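Local coordinates for kinesin-like protein Nod (Drosophila melanogaster, PDB 3DC4) that binds microtubules and hydrolyses ATP through its kinesin motor domain, the part in this structure, and is required for distributive segregation of non-exchange chromosomes in meiosis, at residues A[89-94]-A[133-138]; A[225-230]-A[234-239]. All coordinates share one frame; numbering follows the deposited sequence.

Interaction 1. Residues A[89-94]-A[133-138]; sequences KLLEGF and GDIFER
Leu-90, on the last turn of helix 84-92, meets Ile-135 of helix 127-141 through methyl groups: CD2 of Leu-90 lies 3.6 Å from CD1 of Ile-135, the two side chains crossing at about a right angle. The leucine reaches toward Ile-135 because its CG is turned anti to the backbone N (chi1 179°). Both residues are buried, and both also rest on strand 220-229, Leu-90 on Val-228 and Ile-135 on Ile-226, so the pair lies where the two helices meet the sheet.

Leu-91 follows with the larger share of the contact. Its CD2 presses on the aliphatic part of Arg-138, 3.3 Å from CB and 3.6 Å from CD of that arginine, while its CD1 reaches Ile-135 CG1 only loosely, at 4.5 Å. The Arg-138 chain, extended from CG to NE, passes across the leucine and carries its guanidinium back along helix 84-92, where NH1 forms a salt bridge with Asp-88. Beyond Leu-91 the chain leaves the interface. Gly-93, with positive phi (106°), ends the helix in a Schellman motif, in which Gly-93 N bonds to Leu-90 O at 2.9 Å and Phe-94 N to Lys-89 O at 3.0 Å.

Between these two segments the chemistry is wholly apolar. Methyl and methylene groups make the contact, and the arginine divides its roles, its stem packing on Leu-91 while its charged end pairs with Asp-88 one turn earlier, which joins the two helices by both packing and charge.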
loop_
_atom_site.group_PDB
_atom_site.type_symbol
_atom_site.label_atom_id
_atom_site.label_comp_id
_atom_site.label_asym_id
_atom_site.label_seq_id
_atom_site.Cartn_x
_atom_site.Cartn_y
_atom_site.Cartn_z
ATOM N N LYS A 89 1.211 -10.464 11.276
ATOM C CA LYS A 89 0.173 -9.632 11.861
ATOM C C LYS A 89 -1.166 -9.933 11.185
ATOM O O LYS A 89 -2.187 -10.097 11.855
ATOM C CB LYS A 89 0.532 -8.147 11.709
ATOM C CG LYS A 89 1.927 -7.768 12.233
ATOM C CD LYS A 89 2.138 -8.159 13.696
ATOM C CE LYS A 89 3.524 -7.754 14.189
ATOM N NZ LYS A 89 3.740 -8.143 15.613
ATOM N N LEU A 90 -1.153 -10.009 9.860
ATOM C CA LEU A 90 -2.358 -10.310 9.104
ATOM C C LEU A 90 -2.953 -11.630 9.591
ATOM O O LEU A 90 -4.145 -11.716 9.869
ATOM C CB LEU A 90 -2.026 -10.427 7.617
ATOM C CG LEU A 90 -3.205 -10.761 6.694
ATOM C CD1 LEU A 90 -4.164 -9.585 6.604
ATOM C CD2 LEU A 90 -2.665 -11.114 5.310
ATOM N N LEU A 91 -2.111 -12.653 9.695
ATOM C CA LEU A 91 -2.558 -13.966 10.140
ATOM C C LEU A 91 -3.063 -13.944 11.581
ATOM O O LEU A 91 -3.914 -14.746 11.957
ATOM C CB LEU A 91 -1.427 -14.989 9.988
ATOM C CG LEU A 91 -1.235 -15.611 8.598
ATOM C CD1 LEU A 91 -1.159 -14.540 7.532
ATOM C CD2 LEU A 91 0.028 -16.455 8.604
ATOM N N GLU A 92 -2.546 -13.019 12.383
ATOM C CA GLU A 92 -2.972 -12.902 13.772
ATOM C C GLU A 92 -4.301 -12.164 13.859
ATOM O O GLU A 92 -4.905 -12.079 14.927
ATOM C CB GLU A 92 -1.910 -12.174 14.602
ATOM C CG GLU A 92 -0.614 -12.956 14.757
ATOM C CD GLU A 92 0.456 -12.186 15.508
ATOM O OE1 GLU A 92 1.598 -12.683 15.584
ATOM O OE2 GLU A 92 0.162 -11.082 16.014
ATOM N N GLY A 93 -4.755 -11.628 12.730
ATOM C CA GLY A 93 -6.027 -10.928 12.708
ATOM C C GLY A 93 -5.981 -9.415 12.611
ATOM O O GLY A 93 -7.027 -8.769 12.621
ATOM N N PHE A 94 -4.790 -8.834 12.509
ATOM C CA PHE A 94 -4.702 -7.380 12.409
ATOM C C PHE A 94 -4.838 -6.910 10.959
ATOM O O PHE A 94 -4.378 -7.583 10.038
ATOM C CB PHE A 94 -3.374 -6.879 13.005
ATOM C CG PHE A 94 -3.184 -7.234 14.457
ATOM C CD1 PHE A 94 -2.610 -8.449 14.821
ATOM C CD2 PHE A 94 -3.592 -6.360 15.460
ATOM C CE1 PHE A 94 -2.444 -8.789 16.165
ATOM C CE2 PHE A 94 -3.430 -6.688 16.807
ATOM C CZ PHE A 94 -2.855 -7.907 17.159
ATOM N N GLY A 133 2.233 -15.501 -1.488
ATOM C CA GLY A 133 3.007 -16.723 -1.358
ATOM C C GLY A 133 3.256 -17.089 0.096
ATOM O O GLY A 133 3.034 -18.231 0.486
ATOM N N ASP A 134 3.708 -16.127 0.900
ATOM C CA ASP A 134 3.977 -16.388 2.313
ATOM C C ASP A 134 2.702 -16.615 3.124
ATOM O O ASP A 134 2.721 -17.308 4.141
ATOM C CB ASP A 134 4.795 -15.239 2.925
ATOM C CG ASP A 134 6.257 -15.263 2.484
ATOM O OD1 ASP A 134 6.893 -16.336 2.596
ATOM O OD2 ASP A 134 6.775 -14.216 2.033
ATOM N N ILE A 135 1.600 -16.022 2.677
ATOM C CA ILE A 135 0.321 -16.192 3.353
ATOM C C ILE A 135 -0.127 -17.643 3.185
ATOM O O ILE A 135 -0.501 -18.298 4.158
ATOM C CB ILE A 135 -0.741 -15.249 2.762
ATOM C CG1 ILE A 135 -0.427 -13.806 3.173
ATOM C CG2 ILE A 135 -2.139 -15.647 3.241
ATOM C CD1 ILE A 135 -1.279 -12.776 2.470
ATOM N N PHE A 136 -0.072 -18.149 1.956
ATOM C CA PHE A 136 -0.472 -19.527 1.695
ATOM C C PHE A 136 0.398 -20.488 2.495
ATOM O O PHE A 136 -0.102 -21.409 3.143
ATOM C CB PHE A 136 -0.340 -19.875 0.204
ATOM C CG PHE A 136 -1.425 -19.295 -0.675
ATOM C CD1 PHE A 136 -2.735 -19.175 -0.220
ATOM C CD2 PHE A 136 -1.141 -18.930 -1.986
ATOM C CE1 PHE A 136 -3.744 -18.701 -1.061
ATOM C CE2 PHE A 136 -2.144 -18.456 -2.835
ATOM C CZ PHE A 136 -3.445 -18.343 -2.373
ATOM N N GLU A 137 1.707 -20.268 2.445
ATOM C CA GLU A 137 2.650 -21.127 3.146
ATOM C C GLU A 137 2.350 -21.253 4.637
ATOM O O GLU A 137 2.311 -22.356 5.182
ATOM C CB GLU A 137 4.069 -20.602 2.940
ATOM C CG GLU A 137 5.141 -21.417 3.626
ATOM C CD GLU A 137 6.528 -20.995 3.198
ATOM O OE1 GLU A 137 6.831 -21.101 1.989
ATOM O OE2 GLU A 137 7.311 -20.552 4.065
ATOM N N ARG A 138 2.131 -20.121 5.294
ATOM C CA ARG A 138 1.843 -20.130 6.723
ATOM C C ARG A 138 0.465 -20.695 7.034
ATOM O O ARG A 138 0.254 -21.286 8.091
ATOM C CB ARG A 138 1.977 -18.719 7.288
ATOM C CG ARG A 138 3.372 -18.156 7.132
ATOM C CD ARG A 138 3.463 -16.762 7.702
ATOM N NE ARG A 138 4.803 -16.208 7.562
ATOM C CZ ARG A 138 5.153 -14.997 7.978
ATOM N NH1 ARG A 138 4.258 -14.213 8.560
ATOM N NH2 ARG A 138 6.393 -14.568 7.809
#

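Interaction 2. Residues A[225-230]-A[234-239]; sequences TIHVKS and HSRMNI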
loop_
_atom_site.group_PDB
_atom_site.type_symbol
_atom_site.label_atom_id
_atom_site.label_comp_id
_atom_site.label_asym_id
_atom_site.label_seq_id
_atom_site.Cartn_x
_atom_site.Cartn_y
_atom_site.Cartn_z
ATOM N N THR A 225 -6.764 -5.964 -2.378
ATOM C CA THR A 225 -6.760 -6.451 -1.015
ATOM C C THR A 225 -6.807 -7.958 -0.913
ATOM O O THR A 225 -7.650 -8.614 -1.531
ATOM C CB THR A 225 -7.950 -5.875 -0.230
ATOM O OG1 THR A 225 -7.805 -4.456 -0.138
ATOM C CG2 THR A 225 -8.019 -6.469 1.170
ATOM N N ILE A 226 -5.870 -8.492 -0.138
ATOM C CA ILE A 226 -5.811 -9.916 0.122
ATOM C C ILE A 226 -6.589 -10.077 1.422
ATOM O O ILE A 226 -6.209 -9.519 2.454
ATOM C CB ILE A 226 -4.361 -10.391 0.317
ATOM C CG1 ILE A 226 -3.615 -10.311 -1.015
ATOM C CG2 ILE A 226 -4.341 -11.812 0.870
ATOM C CD1 ILE A 226 -2.157 -10.772 -0.942
ATOM N N HIS A 227 -7.693 -10.816 1.351
ATOM C CA HIS A 227 -8.549 -11.051 2.507
ATOM C C HIS A 227 -8.300 -12.425 3.106
ATOM O O HIS A 227 -8.246 -13.429 2.393
ATOM C CB HIS A 227 -10.025 -10.970 2.105
ATOM C CG HIS A 227 -10.438 -9.650 1.527
ATOM N ND1 HIS A 227 -11.097 -8.689 2.265
ATOM C CD2 HIS A 227 -10.302 -9.140 0.280
ATOM C CE1 HIS A 227 -11.351 -7.645 1.495
ATOM N NE2 HIS A 227 -10.879 -7.892 0.286
ATOM N N VAL A 228 -8.147 -12.452 4.424
ATOM C CA VAL A 228 -7.934 -13.678 5.180
ATOM C C VAL A 228 -9.197 -13.805 6.025
ATOM O O VAL A 228 -9.424 -13.012 6.943
ATOM C CB VAL A 228 -6.689 -13.547 6.085
ATOM C CG1 VAL A 228 -6.552 -14.765 6.983
ATOM C CG2 VAL A 228 -5.441 -13.405 5.214
ATOM N N LYS A 229 -10.023 -14.796 5.694
ATOM C CA LYS A 229 -11.293 -15.005 6.381
ATOM C C LYS A 229 -11.459 -16.340 7.091
ATOM O O LYS A 229 -11.096 -17.389 6.563
ATOM C CB LYS A 229 -12.448 -14.846 5.383
ATOM C CG LYS A 229 -12.657 -13.441 4.838
ATOM C CD LYS A 229 -13.948 -13.376 4.025
ATOM C CE LYS A 229 -14.334 -11.944 3.676
ATOM N NZ LYS A 229 -15.598 -11.915 2.892
ATOM N N SER A 230 -12.015 -16.278 8.297
ATOM C CA SER A 230 -12.304 -17.465 9.096
ATOM C C SER A 230 -13.720 -17.237 9.594
ATOM O O SER A 230 -14.279 -16.155 9.410
ATOM C CB SER A 230 -11.364 -17.586 10.297
ATOM O OG SER A 230 -11.809 -16.778 11.374
ATOM N N HIS A 234 -11.653 -11.776 10.180
ATOM C CA HIS A 234 -11.482 -11.233 8.840
ATOM C C HIS A 234 -10.390 -10.176 8.911
ATOM O O HIS A 234 -10.574 -9.116 9.523
ATOM C CB HIS A 234 -12.787 -10.602 8.345
ATOM C CG HIS A 234 -12.682 -9.950 7.000
ATOM N ND1 HIS A 234 -13.713 -9.218 6.454
ATOM C CD2 HIS A 234 -11.678 -9.924 6.090
ATOM C CE1 HIS A 234 -13.350 -8.767 5.266
ATOM N NE2 HIS A 234 -12.120 -9.182 5.021
ATOM N N SER A 235 -9.246 -10.474 8.308
ATOM C CA SER A 235 -8.144 -9.527 8.295
ATOM C C SER A 235 -7.843 -9.207 6.844
ATOM O O SER A 235 -8.052 -10.032 5.952
ATOM C CB SER A 235 -6.911 -10.101 9.001
ATOM O OG SER A 235 -6.562 -11.378 8.497
ATOM N N ARG A 236 -7.369 -7.995 6.611
ATOM C CA ARG A 236 -7.092 -7.555 5.261
ATOM C C ARG A 236 -5.671 -7.074 5.072
ATOM O O ARG A 236 -5.077 -6.492 5.977
ATOM C CB ARG A 236 -8.022 -6.393 4.891
ATOM C CG ARG A 236 -9.514 -6.594 5.180
ATOM C CD ARG A 236 -10.253 -5.251 5.057
ATOM N NE ARG A 236 -11.696 -5.337 5.279
ATOM C CZ ARG A 236 -12.268 -5.540 6.463
ATOM N NH1 ARG A 236 -13.592 -5.598 6.558
ATOM N NH2 ARG A 236 -11.520 -5.686 7.553
ATOM N N MET A 237 -5.124 -7.342 3.894
ATOM C CA MET A 237 -3.812 -6.832 3.548
ATOM C C MET A 237 -4.107 -5.988 2.325
ATOM O O MET A 237 -4.272 -6.507 1.225
ATOM C CB MET A 237 -2.800 -7.921 3.177
ATOM C CG MET A 237 -1.550 -7.304 2.539
ATOM S SD MET A 237 -0.004 -8.154 2.840
ATOM C CE MET A 237 0.295 -7.789 4.597
ATOM N N ASN A 238 -4.201 -4.682 2.541
ATOM C CA ASN A 238 -4.490 -3.744 1.474
ATOM C C ASN A 238 -3.209 -3.295 0.792
ATOM O O ASN A 238 -2.344 -2.683 1.419
ATOM C CB ASN A 238 -5.182 -2.504 2.036
ATOM C CG ASN A 238 -6.444 -2.840 2.809
ATOM O OD1 ASN A 238 -7.394 -3.397 2.255
ATOM N ND2 ASN A 238 -6.454 -2.518 4.096
ATOM N N ILE A 239 -3.101 -3.595 -0.494
ATOM C CA ILE A 239 -1.953 -3.192 -1.282
ATOM C C ILE A 239 -2.463 -2.034 -2.117
ATOM O O ILE A 239 -3.247 -2.220 -3.061
ATOM C CB ILE A 239 -1.461 -4.336 -2.192
ATOM C CG1 ILE A 239 -1.043 -5.527 -1.324
ATOM C CG2 ILE A 239 -0.277 -3.871 -3.031
ATOM C CD1 ILE A 239 0.021 -5.196 -0.286
HETATM O O HOH W 1 -8.250 -13.209 9.843
#
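The His-234 imidazole is sandwiched: CE of Lys-229 lies over one face, 3.8 Å from the ring centroid in a CH-pi contact, and the Arg-236 guanidinium carbon CZ covers the opposite face, offset toward the rim. At the ring's edge, NE2 of His-234 meets ND1 of His-227 in a nearly straight hydrogen bond of 3.0 Å. The two rings touch rim to rim with their planes at 40°, neither over the other's face. One face of His-227 is covered by the methyl CG2 of Thr-225, and its NE2 bonds to Ser-155 of strand 151-160, so both ring nitrogens are engaged. His-234 can reach across to its partner because its CG stands anti to the backbone N (chi1 177°).

On the same side of the sheet as the two histidines, Thr-225 OG1 donates to Asn-238 OD1 at 2.6 Å, approaching in the carbonyl plane on a lone pair. Asn-238 ND2 is taken by Thr-97 and Ser-299, which fixes the amide's rotation.

The other side of the sheet bears Ile-226, Val-228, Ser-235 and Met-237, turned to helices 84-92 and 127-141. Ile-226 CB packs 4.1 Å from Met-237 CB. A water donates to both Val-228 O and Ser-235 OG, and that hydroxyl also hydrogen-bonds to Leu-90 O. Reciprocal backbone bonds join Ile-226 with Met-237 and Val-228 with Ser-235.

The strands run 167° apart and are joined by a short turn, forming a beta hairpin within the central mixed sheet of the kinesin motor domain, flanked by strands 151-160 and 96-101.

Overall arrangement
From the N terminus, helix 84-92 comes first; strand 96-101 and the nucleotide-binding P-loop follow before helix 127-141 returns to it, and interaction 1 closes that loop of 38 residues. The chain then enters strand 151-160 and much later the hairpin, where interaction 2 spans a short turn, three residues separating its segments. The two contacts are therefore in series, neither nesting nor crossing. In space their centres lie about 9 Å apart, and they touch: Ser-235 OG probably hydrogen-bonds to Leu-90 O at 2.8 Å, and Leu-90 CD1 packs 3.3 Å from Arg-236 O. Together they tie the helix pair to one face of the central sheet.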